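Local coordinates for lipoprotein (Bacillus anthracis, PDB 4JG9) that is a putative lipoprotein, probably tethered to the cell membrane by a lipid anchor, and may bind lipid, at the interface of chains A and B. Numbering follows the deposited sequence. Chains: chain A/B, Lipoprotein.

Contact 1: the interface of chains A and B. Residues chain A 117-119, 121, 128; chain B 40-42.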
loop_
_atom_site.group_PDB
_atom_site.type_symbol
_atom_site.label_atom_id
_atom_site.label_comp_id
_atom_site.label_asym_id
_atom_site.label_seq_id
_atom_site.Cartn_x
_atom_site.Cartn_y
_atom_site.Cartn_z
ATOM N N THR A 117 5.657 1.960 4.169
ATOM C CA THR A 117 4.829 2.546 3.143
ATOM C C THR A 117 5.473 2.338 1.796
ATOM O O THR A 117 6.681 2.203 1.693
ATOM C CB THR A 117 4.612 4.049 3.387
ATOM O OG1 THR A 117 3.639 4.552 2.470
ATOM C CG2 THR A 117 5.897 4.807 3.208
ATOM N N PRO A 118 4.651 2.287 0.765
ATOM C CA PRO A 118 5.143 2.207 -0.602
ATOM C C PRO A 118 5.419 3.603 -1.111
ATOM O O PRO A 118 4.767 4.537 -0.673
ATOM C CB PRO A 118 3.967 1.599 -1.357
ATOM C CG PRO A 118 2.778 1.982 -0.565
ATOM C CD PRO A 118 3.228 1.939 0.857
ATOM N N LEU A 119 6.365 3.758 -2.019
ATOM C CA LEU A 119 6.545 5.026 -2.615
ATOM C C LEU A 119 6.412 4.973 -4.111
ATOM O O LEU A 119 6.663 5.991 -4.724
ATOM C CB LEU A 119 7.864 5.673 -2.188
ATOM C CG LEU A 119 9.128 4.831 -2.105
ATOM C CD1 LEU A 119 9.547 4.333 -3.474
ATOM C CD2 LEU A 119 10.236 5.653 -1.485
ATOM N N PHE A 121 4.766 5.602 -7.591
ATOM C CA PHE A 121 3.618 6.201 -8.251
ATOM C C PHE A 121 3.934 6.130 -9.725
ATOM O O PHE A 121 4.410 7.080 -10.317
ATOM C CB PHE A 121 3.413 7.648 -7.828
ATOM C CG PHE A 121 2.742 7.801 -6.500
ATOM C CD1 PHE A 121 3.482 8.020 -5.362
ATOM C CD2 PHE A 121 1.373 7.727 -6.393
ATOM C CE1 PHE A 121 2.870 8.163 -4.140
ATOM C CE2 PHE A 121 0.751 7.871 -5.175
ATOM C CZ PHE A 121 1.501 8.088 -4.046
ATOM N N PRO A 128 -0.069 4.461 -4.715
ATOM C CA PRO A 128 1.311 4.080 -4.427
ATOM C C PRO A 128 1.470 2.556 -4.426
ATOM O O PRO A 128 0.650 1.844 -3.823
ATOM C CB PRO A 128 1.539 4.644 -3.025
ATOM C CG PRO A 128 0.187 4.709 -2.410
ATOM C CD PRO A 128 -0.795 4.921 -3.519
ATOM N N ASN B 40 2.154 6.880 2.416
ATOM C CA ASN B 40 1.447 7.342 1.227
ATOM C C ASN B 40 0.056 6.713 1.150
ATOM O O ASN B 40 -0.187 5.632 1.687
ATOM C CB ASN B 40 2.227 6.987 -0.037
ATOM C CG ASN B 40 3.361 7.950 -0.307
ATOM O OD1 ASN B 40 3.195 9.165 -0.155
ATOM N ND2 ASN B 40 4.527 7.421 -0.702
ATOM N N ALA B 41 -0.843 7.387 0.450
ATOM C CA ALA B 41 -2.187 6.890 0.241
ATOM C C ALA B 41 -2.574 7.240 -1.192
ATOM O O ALA B 41 -1.924 8.068 -1.826
ATOM C CB ALA B 41 -3.143 7.531 1.233
ATOM N N PRO B 42 -3.618 6.595 -1.722
ATOM C CA PRO B 42 -4.068 6.978 -3.065
ATOM C C PRO B 42 -4.502 8.440 -3.091
ATOM O O PRO B 42 -4.986 8.956 -2.088
ATOM C CB PRO B 42 -5.272 6.052 -3.306
ATOM C CG PRO B 42 -4.986 4.848 -2.446
ATOM C CD PRO B 42 -4.312 5.401 -1.211
#

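Contact 2: the interface of chains A and B. Residues chain A 42-44, 105, 131, 163; chain B 126-127.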
loop_
_atom_site.group_PDB
_atom_site.type_symbol
_atom_site.label_atom_id
_atom_site.label_comp_id
_atom_site.label_asym_id
_atom_site.label_seq_id
_atom_site.Cartn_x
_atom_site.Cartn_y
_atom_site.Cartn_z
ATOM N N PRO A 42 3.763 -6.035 2.993
ATOM C CA PRO A 42 3.981 -7.313 2.304
ATOM C C PRO A 42 4.522 -8.361 3.271
ATOM O O PRO A 42 5.229 -8.020 4.215
ATOM C CB PRO A 42 5.036 -6.961 1.242
ATOM C CG PRO A 42 4.819 -5.492 0.984
ATOM C CD PRO A 42 4.440 -4.910 2.326
ATOM N N SER A 43 4.200 -9.627 3.040
ATOM C CA SER A 43 4.634 -10.677 3.960
ATOM C C SER A 43 6.150 -10.854 4.011
ATOM O O SER A 43 6.666 -11.432 4.962
ATOM C CB SER A 43 3.982 -12.001 3.601
ATOM O OG SER A 43 4.496 -12.466 2.370
ATOM N N PHE A 44 6.857 -10.385 2.985
ATOM C CA PHE A 44 8.319 -10.508 2.964
ATOM C C PHE A 44 8.997 -9.370 3.697
ATOM O O PHE A 44 10.222 -9.344 3.813
ATOM C CB PHE A 44 8.882 -10.668 1.537
ATOM C CG PHE A 44 8.414 -9.615 0.565
ATOM C CD1 PHE A 44 9.090 -8.404 0.445
ATOM C CD2 PHE A 44 7.298 -9.845 -0.242
ATOM C CE1 PHE A 44 8.664 -7.422 -0.474
ATOM C CE2 PHE A 44 6.864 -8.885 -1.156
ATOM C CZ PHE A 44 7.550 -7.668 -1.278
ATOM N N SER A 105 10.939 -4.379 -5.533
ATOM C CA SER A 105 10.112 -3.763 -4.496
ATOM C C SER A 105 10.898 -2.765 -3.649
ATOM O O SER A 105 12.074 -2.972 -3.327
ATOM C CB SER A 105 9.491 -4.822 -3.568
ATOM O OG SER A 105 8.789 -5.825 -4.280
ATOM N N THR A 131 5.800 -2.451 -5.604
ATOM C CA THR A 131 6.593 -3.242 -6.534
ATOM C C THR A 131 6.439 -2.804 -7.985
ATOM O O THR A 131 5.339 -2.487 -8.430
ATOM C CB THR A 131 6.166 -4.722 -6.397
ATOM O OG1 THR A 131 6.341 -5.136 -5.036
ATOM C CG2 THR A 131 6.956 -5.644 -7.333
ATOM N N GLU A 163 10.992 -10.621 -4.208
ATOM C CA GLU A 163 10.531 -10.764 -2.818
ATOM C C GLU A 163 11.602 -11.153 -1.820
ATOM O O GLU A 163 11.290 -11.442 -0.665
ATOM C CB GLU A 163 9.334 -11.728 -2.719
ATOM C CG GLU A 163 8.175 -11.284 -3.573
ATOM C CD GLU A 163 6.858 -11.940 -3.188
ATOM O OE1 GLU A 163 6.875 -12.839 -2.311
ATOM O OE2 GLU A 163 5.810 -11.533 -3.759
ATOM N N SER B 126 1.414 -11.801 -1.741
ATOM C CA SER B 126 2.144 -11.489 -0.519
ATOM C C SER B 126 1.962 -10.003 -0.183
ATOM O O SER B 126 2.330 -9.551 0.903
ATOM C CB SER B 126 3.616 -11.828 -0.679
ATOM O OG SER B 126 4.142 -11.066 -1.743
ATOM N N GLU B 127 1.413 -9.247 -1.136
ATOM C CA GLU B 127 1.238 -7.807 -0.981
ATOM C C GLU B 127 -0.215 -7.377 -0.804
ATOM O O GLU B 127 -1.105 -7.821 -1.525
ATOM C CB GLU B 127 1.821 -7.063 -2.185
ATOM C CG GLU B 127 3.353 -7.205 -2.347
ATOM C CD GLU B 127 3.846 -6.725 -3.706
ATOM O OE1 GLU B 127 3.149 -5.887 -4.324
ATOM O OE2 GLU B 127 4.936 -7.160 -4.146
HETATM O O HOH W 1 2.798 -11.968 -4.386
#

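Contact 3: the interface of chains A and B. Residues chain A 40-42, 128, 130; chain B 127-128, 130.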
loop_
_atom_site.group_PDB
_atom_site.type_symbol
_atom_site.label_atom_id
_atom_site.label_comp_id
_atom_site.label_asym_id
_atom_site.label_seq_id
_atom_site.Cartn_x
_atom_site.Cartn_y
_atom_site.Cartn_z
ATOM N N ASN A 40 -1.075 -2.729 7.015
ATOM C CA ASN A 40 -0.571 -3.969 6.436
ATOM C C ASN A 40 0.723 -3.714 5.664
ATOM O O ASN A 40 0.973 -2.609 5.182
ATOM C CB ASN A 40 -1.602 -4.585 5.495
ATOM C CG ASN A 40 -2.683 -5.341 6.235
ATOM O OD1 ASN A 40 -2.390 -6.068 7.189
ATOM N ND2 ASN A 40 -3.942 -5.172 5.810
ATOM N N ALA A 41 1.526 -4.757 5.524
ATOM C CA ALA A 41 2.760 -4.684 4.769
ATOM C C ALA A 41 2.896 -6.000 4.009
ATOM O O ALA A 41 2.209 -6.970 4.320
ATOM C CB ALA A 41 3.937 -4.476 5.708
ATOM N N PRO A 42 3.763 -6.035 2.993
ATOM C CA PRO A 42 3.981 -7.313 2.304
ATOM C C PRO A 42 4.522 -8.361 3.271
ATOM O O PRO A 42 5.229 -8.020 4.215
ATOM C CB PRO A 42 5.036 -6.961 1.242
ATOM C CG PRO A 42 4.819 -5.492 0.984
ATOM C CD PRO A 42 4.440 -4.910 2.326
ATOM N N PRO A 128 -0.069 4.461 -4.715
ATOM C CA PRO A 128 1.311 4.080 -4.427
ATOM C C PRO A 128 1.470 2.556 -4.426
ATOM O O PRO A 128 0.650 1.844 -3.823
ATOM C CB PRO A 128 1.539 4.644 -3.025
ATOM C CG PRO A 128 0.187 4.709 -2.410
ATOM C CD PRO A 128 -0.795 4.921 -3.519
ATOM N N TRP A 130 4.099 -1.025 -4.072
ATOM C CA TRP A 130 5.287 -1.573 -3.428
ATOM C C TRP A 130 6.309 -1.970 -4.471
ATOM O O TRP A 130 7.526 -1.870 -4.247
ATOM C CB TRP A 130 4.951 -2.840 -2.627
ATOM C CG TRP A 130 3.824 -2.715 -1.635
ATOM C CD1 TRP A 130 2.530 -3.123 -1.808
ATOM C CD2 TRP A 130 3.902 -2.184 -0.306
ATOM N NE1 TRP A 130 1.796 -2.871 -0.665
ATOM C CE2 TRP A 130 2.615 -2.286 0.266
ATOM C CE3 TRP A 130 4.938 -1.632 0.458
ATOM C CZ2 TRP A 130 2.330 -1.853 1.566
ATOM C CZ3 TRP A 130 4.649 -1.191 1.753
ATOM C CH2 TRP A 130 3.351 -1.308 2.289
ATOM N N GLU B 127 1.413 -9.247 -1.136
ATOM C CA GLU B 127 1.238 -7.807 -0.981
ATOM C C GLU B 127 -0.215 -7.377 -0.804
ATOM O O GLU B 127 -1.105 -7.821 -1.525
ATOM C CB GLU B 127 1.821 -7.063 -2.185
ATOM C CG GLU B 127 3.353 -7.205 -2.347
ATOM C CD GLU B 127 3.846 -6.725 -3.706
ATOM O OE1 GLU B 127 3.149 -5.887 -4.324
ATOM O OE2 GLU B 127 4.936 -7.160 -4.146
ATOM N N PRO B 128 -0.455 -6.473 0.142
ATOM C CA PRO B 128 -1.782 -5.890 0.315
ATOM C C PRO B 128 -2.064 -4.841 -0.766
ATOM O O PRO B 128 -1.207 -3.986 -1.044
ATOM C CB PRO B 128 -1.692 -5.231 1.691
ATOM C CG PRO B 128 -0.246 -4.940 1.886
ATOM C CD PRO B 128 0.521 -5.974 1.126
ATOM N N TRP B 130 -4.868 -1.932 -2.647
ATOM C CA TRP B 130 -5.954 -0.991 -2.398
ATOM C C TRP B 130 -7.184 -1.397 -3.180
ATOM O O TRP B 130 -8.324 -1.201 -2.728
ATOM C CB TRP B 130 -5.579 0.425 -2.859
ATOM C CG TRP B 130 -4.278 0.970 -2.330
ATOM C CD1 TRP B 130 -3.078 1.012 -2.986
ATOM C CD2 TRP B 130 -4.058 1.586 -1.054
ATOM N NE1 TRP B 130 -2.123 1.615 -2.191
ATOM C CE2 TRP B 130 -2.699 1.964 -0.997
ATOM C CE3 TRP B 130 -4.881 1.854 0.047
ATOM C CZ2 TRP B 130 -2.137 2.595 0.120
ATOM C CZ3 TRP B 130 -4.315 2.475 1.165
ATOM C CH2 TRP B 130 -2.954 2.837 1.185
#

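Contact 1: the interface of chains A and B
B:Asn40 meets chain A through its backbone and its side chain together, a compact example of how one polar residue can dock an extended segment on a neighbouring chain. Its backbone N donates to the hydroxyl OG1 of A:Thr117 at 2.8 Å, in a nearly straight bond with 170° at the hydrogen. The side-chain amide nitrogen ND2 gives a second bond, 2.9 Å long, to the backbone carbonyl O of A:Pro118. Here the acceptor lies almost in the amide plane, and the N-H points at a lone pair within the carbonyl plane, so the bond should resist rotation of the amide. Both acceptors belong to the short strand 117-118, and the pair of bonds fixes main chain and side chain of B:Asn40 at once.

Apolar groups then close round the asparagine. A:Phe121 brings the rim atom CE1 to CG of B:Asn40 at 3.9 Å, its ring turned 76° from the amide. The pyrrolidine of A:Pro128 lies against CB of the same asparagine and continues along the main chain, where CD of A:Pro128 is 3.7 Å from the backbone C of B:Ala41.

Further out, one torsion aims an acceptor. In A:Thr117, OG1 is anti to the backbone N (chi1 -172°), which turns the hydroxyl toward chain B. A:Phe121 is backed within its own chain by A:Pro128, whose CA sits 3.9 Å above the ring plane, toward the rim.

Contact 2: the interface of chains A and B
A:Pro42 and A:Phe44 offer the apolar surface on which the aliphatic part of B:Glu127 rests, a familiar way for an acid to cross an interface. CG of B:Glu127 lies 4.0 Å from CB of A:Pro42, and the phenyl ring of A:Phe44 turns its edge to the partner. That ring is held between groups of its own chain, with CA of A:Glu163 over the centre of one face and CB of A:Pro42 toward the rim of the other. At its edge, in plane, lie OG of B:Ser126 and OE2 of B:Glu127.

Beyond CG, B:Glu127 runs extended (chi2 167°) and carries its carboxylate to A:Thr131. The threonine OG1 donates to OE2 of B:Glu127 at 2.6 Å, coming from above the carboxylate plane. OG of A:Ser105 forms a 2.7 Å hydrogen bond with OG1 of A:Thr131, a second-shell contact that helps position the hydroxyl.

Toward the rim, OG of B:Ser126 donates to OE2 of A:Glu163 at 2.7 Å, again from above the plane. A water links that same OE2 with OG and backbone N of B:Ser126. The backbone N of A:Ser43 donates to the carbonyl O of B:Ser126 at 2.8 Å. OE2 of A:Glu163 and OE2 of B:Glu127 lie 4.5 Å apart, which might raise their proton affinity.

In the fold, a loop of chain B meets the chain A segment 42-44, strand 131-132, backed by strand 102-110 through A:Ser105, and the turn joining strands 153-161 and 164-173.

Contact 3: the interface of chains A and B
A:Trp130 and B:Pro128 meet near the two-fold axis, as do their twins B:Trp130 and A:Pro128, showing how symmetry doubles a modest contact into a reciprocal one.

Hydrogen bonding comes from the indoles. NE1 of A:Trp130 donates to the backbone carbonyl O of B:Pro128 at 3.2 Å, and NE1 of B:Trp130 repeats this with the carbonyl O of A:Pro128. In each bond the acceptor lies at the ring edge, in the indole plane, and the donor lies in the carbonyl plane; the angle at the hydrogen is 157°. Each tryptophan has CG anti to the carbonyl carbon (chi1 -53°), and from there the indole reaches the partner with its N-H edge.

Apolar packing flanks these bonds. The proline and tryptophan side chains stand roughly perpendicular, bringing CG of B:Pro128 to 4.0 Å from CZ2 of A:Trp130. On one face of the same indole, CD of A:Pro42 sits 3.5 Å above the plane toward the rim, an intrachain support for the ring. B:Glu127 passes alongside A:Trp130, the two side chains pointing opposite ways, with CB 4.0 Å from the indole CD1 and the carboxylate turned 66° from the ring.

Taken together, the paired indole bonds join the two copies at the heart of the patch and tie the loop carrying residues 127-130 to its counterpart. The dimer may not be the form found in the cell, but the reciprocal fit is compatible with specific self-association.

The three contacts lie close together within one two-fold interface. The C-alpha centres of contact 1 and contact 2 are about 14 Å apart, and contact 3 lies nearer to both, about 9 Å from contact 1 and about 7 Å from contact 2. Contact 3 shares A:Pro128 with contact 1, and A:Pro42 and B:Glu127 with contact 2. The segments around residues 40-44 and 126-130 therefore recur across the interface, and symmetry repeats each contact with the chains exchanged. Such continuity suggests that the segments bind as a unit, although the dimer of the deposited assembly need not be the biological one.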